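Long-range contacts in UDP-N-acetylglucosamine pyrophosphorylase (Entamoeba histolytica, PDB 3OC9), which probably catalyses the formation of UDP-N-acetylglucosamine and diphosphate from UTP and N-acetylglucosamine 1-phosphate: residues Ile68-Leu79 and Val186-Pro196; Phe128-Val136 and Lys149-His157. One frame throughout, in Å; residues are numbered along the deposited sequence. Where two conformers were deposited one is given.

Contact 1: Ile68-Leu79 and Val186-Pro196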
# COMPACT_ATOMS: atom_id res chain seq x y z
N ILE A 68 -0.20 -4.93 12.20
CA ILE A 68 -0.08 -4.05 11.00
C ILE A 68 -1.07 -2.87 11.11
O ILE A 68 -0.69 -1.70 10.88
CB ILE A 68 -0.26 -4.87 9.67
CG1 ILE A 68 0.87 -5.92 9.50
CG2 ILE A 68 -0.36 -3.95 8.45
CD1 ILE A 68 0.62 -6.95 8.38
N PHE A 69 -2.33 -3.17 11.46
CA PHE A 69 -3.34 -2.11 11.68
C PHE A 69 -2.91 -1.08 12.75
O PHE A 69 -3.15 0.13 12.56
CB PHE A 69 -4.73 -2.68 12.05
CG PHE A 69 -5.56 -3.24 10.88
CD1 PHE A 69 -5.47 -2.73 9.58
CD2 PHE A 69 -6.50 -4.25 11.13
CE1 PHE A 69 -6.28 -3.25 8.54
CE2 PHE A 69 -7.31 -4.77 10.11
CZ PHE A 69 -7.19 -4.28 8.80
N GLN A 70 -2.31 -1.54 13.86
CA GLN A 70 -1.80 -0.62 14.91
C GLN A 70 -0.66 0.32 14.40
O GLN A 70 -0.65 1.50 14.76
CB GLN A 70 -1.35 -1.38 16.19
CG GLN A 70 -0.82 -0.42 17.32
CD GLN A 70 -0.59 -1.11 18.69
OE1 GLN A 70 -0.84 -2.31 18.85
NE2 GLN A 70 -0.12 -0.33 19.67
N MET A 71 0.28 -0.22 13.60
CA MET A 71 1.36 0.58 12.95
C MET A 71 0.78 1.75 12.14
O MET A 71 1.19 2.93 12.28
CB MET A 71 2.20 -0.29 11.99
CG MET A 71 2.65 -1.68 12.48
SD MET A 71 4.41 -1.81 12.85
CE MET A 71 4.42 -1.15 14.51
N THR A 72 -0.17 1.43 11.25
CA THR A 72 -0.86 2.44 10.42
C THR A 72 -1.58 3.50 11.28
O THR A 72 -1.45 4.71 11.03
CB THR A 72 -1.83 1.78 9.37
OG1 THR A 72 -1.12 0.77 8.63
CG2 THR A 72 -2.41 2.84 8.40
N SER A 73 -2.31 3.07 12.32
CA SER A 73 -2.97 4.02 13.23
C SER A 73 -1.98 5.03 13.84
O SER A 73 -2.26 6.24 13.90
CB SER A 73 -3.74 3.27 14.36
OG SER A 73 -4.75 2.43 13.78
N GLU A 74 -0.83 4.53 14.28
CA GLU A 74 0.19 5.37 14.95
C GLU A 74 0.87 6.38 13.99
O GLU A 74 1.12 7.55 14.37
CB GLU A 74 1.22 4.48 15.68
CG GLU A 74 0.63 3.78 16.94
CD GLU A 74 1.63 2.90 17.71
OE1 GLU A 74 2.73 2.61 17.20
OE2 GLU A 74 1.27 2.45 18.83
N ARG A 75 1.12 5.96 12.75
CA ARG A 75 1.63 6.88 11.73
C ARG A 75 0.62 8.02 11.41
O ARG A 75 1.03 9.18 11.28
CB ARG A 75 2.09 6.11 10.47
CG ARG A 75 2.69 6.99 9.36
CD ARG A 75 3.80 6.25 8.58
NE ARG A 75 5.06 6.28 9.29
CZ ARG A 75 6.14 5.57 8.99
NH1 ARG A 75 7.22 5.70 9.74
NH2 ARG A 75 6.18 4.72 7.95
N LEU A 76 -0.67 7.71 11.29
CA LEU A 76 -1.69 8.76 11.10
C LEU A 76 -1.73 9.76 12.29
O LEU A 76 -1.83 10.98 12.08
CB LEU A 76 -3.09 8.16 10.83
CG LEU A 76 -3.29 7.34 9.54
CD1 LEU A 76 -4.76 6.82 9.45
CD2 LEU A 76 -2.95 8.17 8.29
N LEU A 77 -1.65 9.25 13.52
CA LEU A 77 -1.56 10.12 14.71
C LEU A 77 -0.35 11.09 14.66
O LEU A 77 -0.49 12.29 14.99
CB LEU A 77 -1.58 9.30 16.02
CG LEU A 77 -2.93 8.67 16.41
CD1 LEU A 77 -2.72 7.66 17.52
CD2 LEU A 77 -3.99 9.71 16.84
N ARG A 78 0.80 10.61 14.20
CA ARG A 78 2.03 11.45 14.11
C ARG A 78 1.95 12.51 13.00
O ARG A 78 2.38 13.66 13.20
CB ARG A 78 3.28 10.56 13.95
CG ARG A 78 4.62 11.32 13.79
CD ARG A 78 4.91 12.23 15.01
NE ARG A 78 6.27 12.80 14.95
CZ ARG A 78 6.70 13.77 15.76
NH1 ARG A 78 5.89 14.30 16.68
NH2 ARG A 78 7.95 14.22 15.65
N LEU A 79 1.41 12.12 11.84
CA LEU A 79 1.16 13.04 10.74
C LEU A 79 0.18 14.16 11.13
O LEU A 79 0.41 15.33 10.81
CB LEU A 79 0.65 12.27 9.49
CG LEU A 79 1.73 11.43 8.78
CD1 LEU A 79 1.08 10.42 7.80
CD2 LEU A 79 2.72 12.36 8.02
N VAL A 186 -1.51 -3.60 1.83
CA VAL A 186 -1.34 -3.87 3.26
C VAL A 186 0.02 -4.53 3.64
O VAL A 186 0.44 -4.49 4.81
CB VAL A 186 -2.56 -4.71 3.80
CG1 VAL A 186 -2.48 -6.17 3.36
CG2 VAL A 186 -2.69 -4.58 5.32
N ASP A 187 0.74 -5.06 2.65
CA ASP A 187 1.94 -5.88 2.90
C ASP A 187 3.24 -5.08 3.14
O ASP A 187 4.21 -5.63 3.66
CB ASP A 187 2.13 -6.89 1.75
CG ASP A 187 0.99 -7.91 1.63
OD1 ASP A 187 0.14 -7.99 2.54
OD2 ASP A 187 0.94 -8.64 0.62
N ASN A 188 3.27 -3.80 2.73
CA ASN A 188 4.53 -2.98 2.87
C ASN A 188 4.65 -2.23 4.21
O ASN A 188 4.04 -1.18 4.41
CB ASN A 188 4.67 -2.01 1.68
CG ASN A 188 6.00 -1.21 1.68
OD1 ASN A 188 6.84 -1.28 2.61
ND2 ASN A 188 6.19 -0.42 0.62
N ILE A 189 5.45 -2.79 5.12
CA ILE A 189 5.54 -2.30 6.51
C ILE A 189 6.14 -0.87 6.62
O ILE A 189 5.79 -0.09 7.52
CB ILE A 189 6.36 -3.35 7.39
CG1 ILE A 189 5.78 -4.79 7.24
CG2 ILE A 189 6.49 -2.91 8.86
CD1 ILE A 189 4.25 -4.95 7.49
N LEU A 190 7.01 -0.52 5.68
CA LEU A 190 7.67 0.81 5.69
C LEU A 190 6.90 1.95 5.01
O LEU A 190 7.40 3.09 4.98
CB LEU A 190 9.10 0.71 5.13
CG LEU A 190 10.04 -0.26 5.87
CD1 LEU A 190 11.42 -0.31 5.23
CD2 LEU A 190 10.19 0.11 7.35
N CYS A 191 5.70 1.67 4.47
CA CYS A 191 4.92 2.71 3.77
C CYS A 191 4.71 4.01 4.58
O CYS A 191 4.35 3.96 5.78
CB CYS A 191 3.58 2.14 3.27
SG CYS A 191 2.60 3.27 2.22
N LYS A 192 4.93 5.17 3.95
CA LYS A 192 4.75 6.46 4.64
C LYS A 192 3.26 6.93 4.73
O LYS A 192 2.97 7.99 5.29
CB LYS A 192 5.64 7.57 4.01
CG LYS A 192 7.18 7.45 4.29
CD LYS A 192 7.93 8.62 3.57
CE LYS A 192 9.45 8.63 3.87
NZ LYS A 192 10.12 9.83 3.18
N ASP A 193 2.31 6.16 4.19
CA ASP A 193 0.87 6.52 4.30
C ASP A 193 0.60 7.87 3.62
O ASP A 193 1.00 8.02 2.46
CB ASP A 193 0.37 6.40 5.77
CG ASP A 193 0.46 4.94 6.31
OD1 ASP A 193 0.16 4.01 5.54
OD2 ASP A 193 0.82 4.72 7.48
N VAL A 194 -0.03 8.84 4.29
CA VAL A 194 -0.32 10.16 3.66
C VAL A 194 0.96 11.07 3.71
O VAL A 194 1.07 11.99 4.53
CB VAL A 194 -1.61 10.85 4.26
CG1 VAL A 194 -1.97 12.17 3.52
CG2 VAL A 194 -2.82 9.90 4.21
N ASP A 195 1.90 10.77 2.80
CA ASP A 195 3.27 11.36 2.80
C ASP A 195 3.20 12.86 2.43
O ASP A 195 2.84 13.17 1.29
CB ASP A 195 4.14 10.57 1.79
CG ASP A 195 5.58 11.11 1.65
OD1 ASP A 195 5.98 11.98 2.45
OD2 ASP A 195 6.32 10.66 0.72
N PRO A 196 3.54 13.79 3.36
CA PRO A 196 3.44 15.23 3.00
C PRO A 196 4.27 15.62 1.76
O PRO A 196 3.85 16.53 1.00
CB PRO A 196 3.94 15.97 4.26
CG PRO A 196 4.04 14.96 5.33
CD PRO A 196 3.97 13.57 4.75
O HOH W 1 0.78 1.54 6.66

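Contact 2: Phe128-Val136 and Lys149-His157. With EDO (1,2-ethanediol), chain C.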
# COMPACT_ATOMS: atom_id res chain seq x y z
N PHE A 128 -15.85 -0.39 4.31
CA PHE A 128 -16.86 -0.53 3.21
C PHE A 128 -16.68 -1.81 2.36
O PHE A 128 -15.55 -2.24 2.12
CB PHE A 128 -16.89 0.71 2.31
CG PHE A 128 -15.63 0.92 1.48
CD1 PHE A 128 -14.44 1.44 2.06
CD2 PHE A 128 -15.63 0.63 0.11
CE1 PHE A 128 -13.27 1.62 1.29
CE2 PHE A 128 -14.48 0.81 -0.67
CZ PHE A 128 -13.29 1.32 -0.09
N PRO A 129 -17.79 -2.43 1.88
CA PRO A 129 -17.61 -3.69 1.13
C PRO A 129 -17.47 -3.53 -0.39
O PRO A 129 -18.11 -2.65 -0.98
CB PRO A 129 -18.88 -4.49 1.47
CG PRO A 129 -19.95 -3.41 1.70
CD PRO A 129 -19.20 -2.24 2.32
N GLN A 130 -16.64 -4.38 -1.01
CA GLN A 130 -16.60 -4.54 -2.49
C GLN A 130 -17.44 -5.75 -2.91
O GLN A 130 -17.81 -6.59 -2.06
CB GLN A 130 -15.14 -4.67 -3.00
CG GLN A 130 -14.43 -5.98 -2.57
CD GLN A 130 -12.98 -6.13 -3.04
OE1 GLN A 130 -12.06 -6.34 -2.23
NE2 GLN A 130 -12.76 -6.08 -4.36
N GLY A 131 -17.75 -5.85 -4.20
CA GLY A 131 -18.50 -7.01 -4.75
C GLY A 131 -17.73 -8.33 -4.69
O GLY A 131 -16.50 -8.33 -4.67
N MET A 132 -18.47 -9.44 -4.64
CA MET A 132 -17.92 -10.81 -4.70
C MET A 132 -18.58 -11.60 -5.82
O MET A 132 -19.70 -11.27 -6.23
CB MET A 132 -18.11 -11.53 -3.36
CG MET A 132 -17.42 -10.84 -2.15
SD MET A 132 -17.59 -11.79 -0.62
CE MET A 132 -16.19 -12.91 -0.74
N LEU A 133 -17.90 -12.65 -6.31
CA LEU A 133 -18.44 -13.59 -7.33
C LEU A 133 -18.14 -15.06 -6.97
O LEU A 133 -17.11 -15.34 -6.34
CB LEU A 133 -17.82 -13.28 -8.71
CG LEU A 133 -18.11 -11.95 -9.42
CD1 LEU A 133 -17.13 -11.71 -10.57
CD2 LEU A 133 -19.57 -11.91 -9.94
N PRO A 134 -19.01 -16.01 -7.37
CA PRO A 134 -18.68 -17.44 -7.15
C PRO A 134 -17.46 -17.94 -7.95
O PRO A 134 -17.26 -17.54 -9.11
CB PRO A 134 -19.96 -18.18 -7.60
CG PRO A 134 -21.02 -17.14 -7.72
CD PRO A 134 -20.33 -15.83 -8.00
N VAL A 135 -16.65 -18.80 -7.33
CA VAL A 135 -15.50 -19.44 -7.98
C VAL A 135 -16.02 -20.61 -8.84
O VAL A 135 -16.90 -21.34 -8.40
CB VAL A 135 -14.48 -19.94 -6.90
CG1 VAL A 135 -13.24 -20.57 -7.54
CG2 VAL A 135 -14.09 -18.78 -5.93
N VAL A 136 -15.49 -20.80 -10.06
CA VAL A 136 -16.01 -21.82 -11.00
C VAL A 136 -14.96 -22.85 -11.47
O VAL A 136 -13.76 -22.60 -11.34
CB VAL A 136 -16.74 -21.20 -12.25
CG1 VAL A 136 -17.91 -20.32 -11.83
CG2 VAL A 136 -15.75 -20.40 -13.15
N LYS A 149 -24.41 -23.44 -0.79
CA LYS A 149 -23.34 -22.56 -0.29
C LYS A 149 -22.09 -22.52 -1.20
O LYS A 149 -21.10 -23.21 -0.94
CB LYS A 149 -22.93 -22.96 1.13
N PRO A 150 -22.13 -21.68 -2.25
CA PRO A 150 -20.96 -21.55 -3.15
C PRO A 150 -19.68 -21.01 -2.48
O PRO A 150 -19.78 -20.20 -1.54
CB PRO A 150 -21.44 -20.53 -4.19
CG PRO A 150 -22.95 -20.60 -4.16
CD PRO A 150 -23.28 -20.87 -2.71
N TYR A 151 -18.50 -21.44 -2.94
CA TYR A 151 -17.26 -20.71 -2.62
C TYR A 151 -17.28 -19.35 -3.33
O TYR A 151 -17.60 -19.28 -4.52
CB TYR A 151 -16.00 -21.49 -3.03
CG TYR A 151 -15.58 -22.59 -2.06
CD1 TYR A 151 -15.09 -22.28 -0.79
CD2 TYR A 151 -15.65 -23.94 -2.42
CE1 TYR A 151 -14.71 -23.28 0.12
CE2 TYR A 151 -15.26 -24.95 -1.52
CZ TYR A 151 -14.79 -24.61 -0.26
OH TYR A 151 -14.41 -25.60 0.64
N MET A 152 -16.94 -18.29 -2.61
CA MET A 152 -17.01 -16.92 -3.14
C MET A 152 -15.65 -16.22 -3.05
O MET A 152 -14.84 -16.54 -2.16
CB MET A 152 -18.04 -16.09 -2.36
CG MET A 152 -19.46 -16.69 -2.31
SD MET A 152 -20.37 -16.60 -3.86
CE MET A 152 -20.51 -14.82 -4.14
N ALA A 153 -15.39 -15.28 -3.97
CA ALA A 153 -14.16 -14.47 -3.93
C ALA A 153 -14.42 -12.99 -4.30
O ALA A 153 -15.33 -12.70 -5.06
CB ALA A 153 -13.07 -15.07 -4.86
N PRO A 154 -13.62 -12.05 -3.75
CA PRO A 154 -13.74 -10.64 -4.15
C PRO A 154 -13.52 -10.43 -5.66
O PRO A 154 -12.83 -11.24 -6.31
CB PRO A 154 -12.61 -9.94 -3.35
CG PRO A 154 -12.22 -10.90 -2.28
CD PRO A 154 -12.47 -12.27 -2.84
N ASN A 155 -14.09 -9.35 -6.20
CA ASN A 155 -14.01 -9.08 -7.65
C ASN A 155 -12.67 -8.51 -8.17
O ASN A 155 -12.57 -8.18 -9.36
CB ASN A 155 -15.20 -8.21 -8.12
CG ASN A 155 -15.22 -6.81 -7.47
OD1 ASN A 155 -14.33 -6.43 -6.72
ND2 ASN A 155 -16.27 -6.04 -7.76
N GLY A 156 -11.65 -8.43 -7.30
CA GLY A 156 -10.31 -7.90 -7.66
C GLY A 156 -10.06 -6.48 -7.14
O GLY A 156 -11.02 -5.77 -6.81
N HIS A 157 -8.79 -6.05 -7.03
CA HIS A 157 -8.54 -4.70 -6.50
C HIS A 157 -9.07 -3.55 -7.38
O HIS A 157 -9.25 -2.42 -6.90
CB HIS A 157 -7.07 -4.46 -6.06
CG HIS A 157 -6.04 -4.92 -7.05
ND1 HIS A 157 -6.13 -4.69 -8.41
CD2 HIS A 157 -4.87 -5.58 -6.86
CE1 HIS A 157 -5.07 -5.18 -9.02
NE2 HIS A 157 -4.29 -5.73 -8.10
C1 EDO C . -9.76 -8.45 -4.52
O1 EDO C . -9.58 -7.18 -3.88
C2 EDO C . -8.66 -9.45 -4.18
O2 EDO C . -7.52 -9.26 -5.04
O HOH W 2 -16.77 -3.43 -6.26

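Contact 1: Ile68-Leu79 and Val186-Pro196
Arg75 reaches from helix 68-87 to the loop 186-196 and makes the one direct hydrogen bond between them, NH2 to Cys191 O at 2.9 Å. The carbonyl oxygen lies in the guanidinium plane, at its edge, while the nitrogen sits above the carbonyl plane. With CG anti to the backbone N (chi1 -178°) and bends at the next two torsions, the long aliphatic part packs closely on Asp193, whose OD2 is 3.5 Å from Arg75 CG. This is not a salt bridge: Arg75 NE and Asp193 OD2 are 4.9 Å apart and the planar groups are turned by 64°. Asp193 directs OD1 instead to His184 and to a water, 2.8 Å away. Thr72 suits both sides of this site: its OG1 bonds the same water, and its methyl CG2 lies against the carboxylate, 3.8 Å from Asp193 OD2.

Leu79 and Pro196 form the tight apolar end, CD2 to CD at 3.7 Å, where the rigid ring begins helix 196-204. At the other end Ile68 CG2 meets Val186 CG2 at 4.0 Å, the branched side chains crossing at about a right angle. Looser by contrast are Leu76 and Val194, CD2 to CG2 at 4.4 Å, and the partly exposed Lys192, whose long chain leads away to a salt bridge with Glu386. Helix 68-87 lies in the connection between the parallel, adjacent strands 36-41 and 95-100, and Thr72 packs on both: the beta-alpha-beta layering of a GT-A-type nucleotidyltransferase fold.

Contact 2: Phe128-Val136 and Lys149-His157
Leu133 and Ala153 face each other as an antiparallel hydrogen-bonded pair, with Leu133 N 2.9 Å from Ala153 O and the return bond from Ala153 N to Leu133 O. Val135 N continues the series to Tyr151 O at 3.0 Å, and at the other end Asn155 N donates to Gly131 O, also at 3.0 Å. Pro134 and Pro154 both occupy non-hydrogen-bonded pairs, opposite Met152 and Met132, where a proline's missing N-H costs the sheet nothing.

Side-chain polar bonds gather where the strands part. Gln130 NE2 gives a hydrogen bond to Asn155 OD1 at 2.9 Å, nearly along the C=O axis, with the two amide planes 68° apart, and a second, weak one to Gly156 O. Gln130 CG stands between its backbone N and carbonyl carbon (chi1 68°), and the extended chain beyond carries the amide across to the loop at Asn155 and Gly156. A water accepts from Asn155 ND2 and, weakly, from Gly131 N. Glycine suits positions 131 and 156: the first leaves room for the Asn155 amide, and at the second (phi 104°) a side chain would press on the preceding carbonyl O. The O1 hydroxyl of an ethanediol, probably from the crystallisation liquor, donates a hydrogen bond to Gln130 OE1.

Apolar contacts divide between the faces. On one, the bent Met152 lies alongside Pro134, SD to CG 4.0 Å, pointing the same way, and its CB receives Met132 CE at 4.0 Å; flexible thioethers mould themselves readily to such a partly exposed surface. On the other, Val135 CG2 meets the small Ala153 CB at 4.0 Å, beside strand 305-309. The arrangement is a twisted antiparallel beta hairpin with a long connection, extending the mixed sheet from strand 95-100.

Overall arrangement
The centres of the two contacts lie about 28 Å apart, and their nearest atoms are about 10 Å from each other, so they do not touch. Contact 2 is nested along the chain between the two segments of contact 1. The large mixed sheet connects them: helix 68-87 and the loop after strand 180-184 pack near its central parallel strands, whereas the pair 125-134 and 149-154 lies farther out, joined through strand 95-100. Contact 1 is buried, its centre about 9 Å from the centre of the chain, and contact 2 is a surface contact about 21 Å from it. One lies within the alpha/beta core; the other belongs to a beta extension outward from the same sheet.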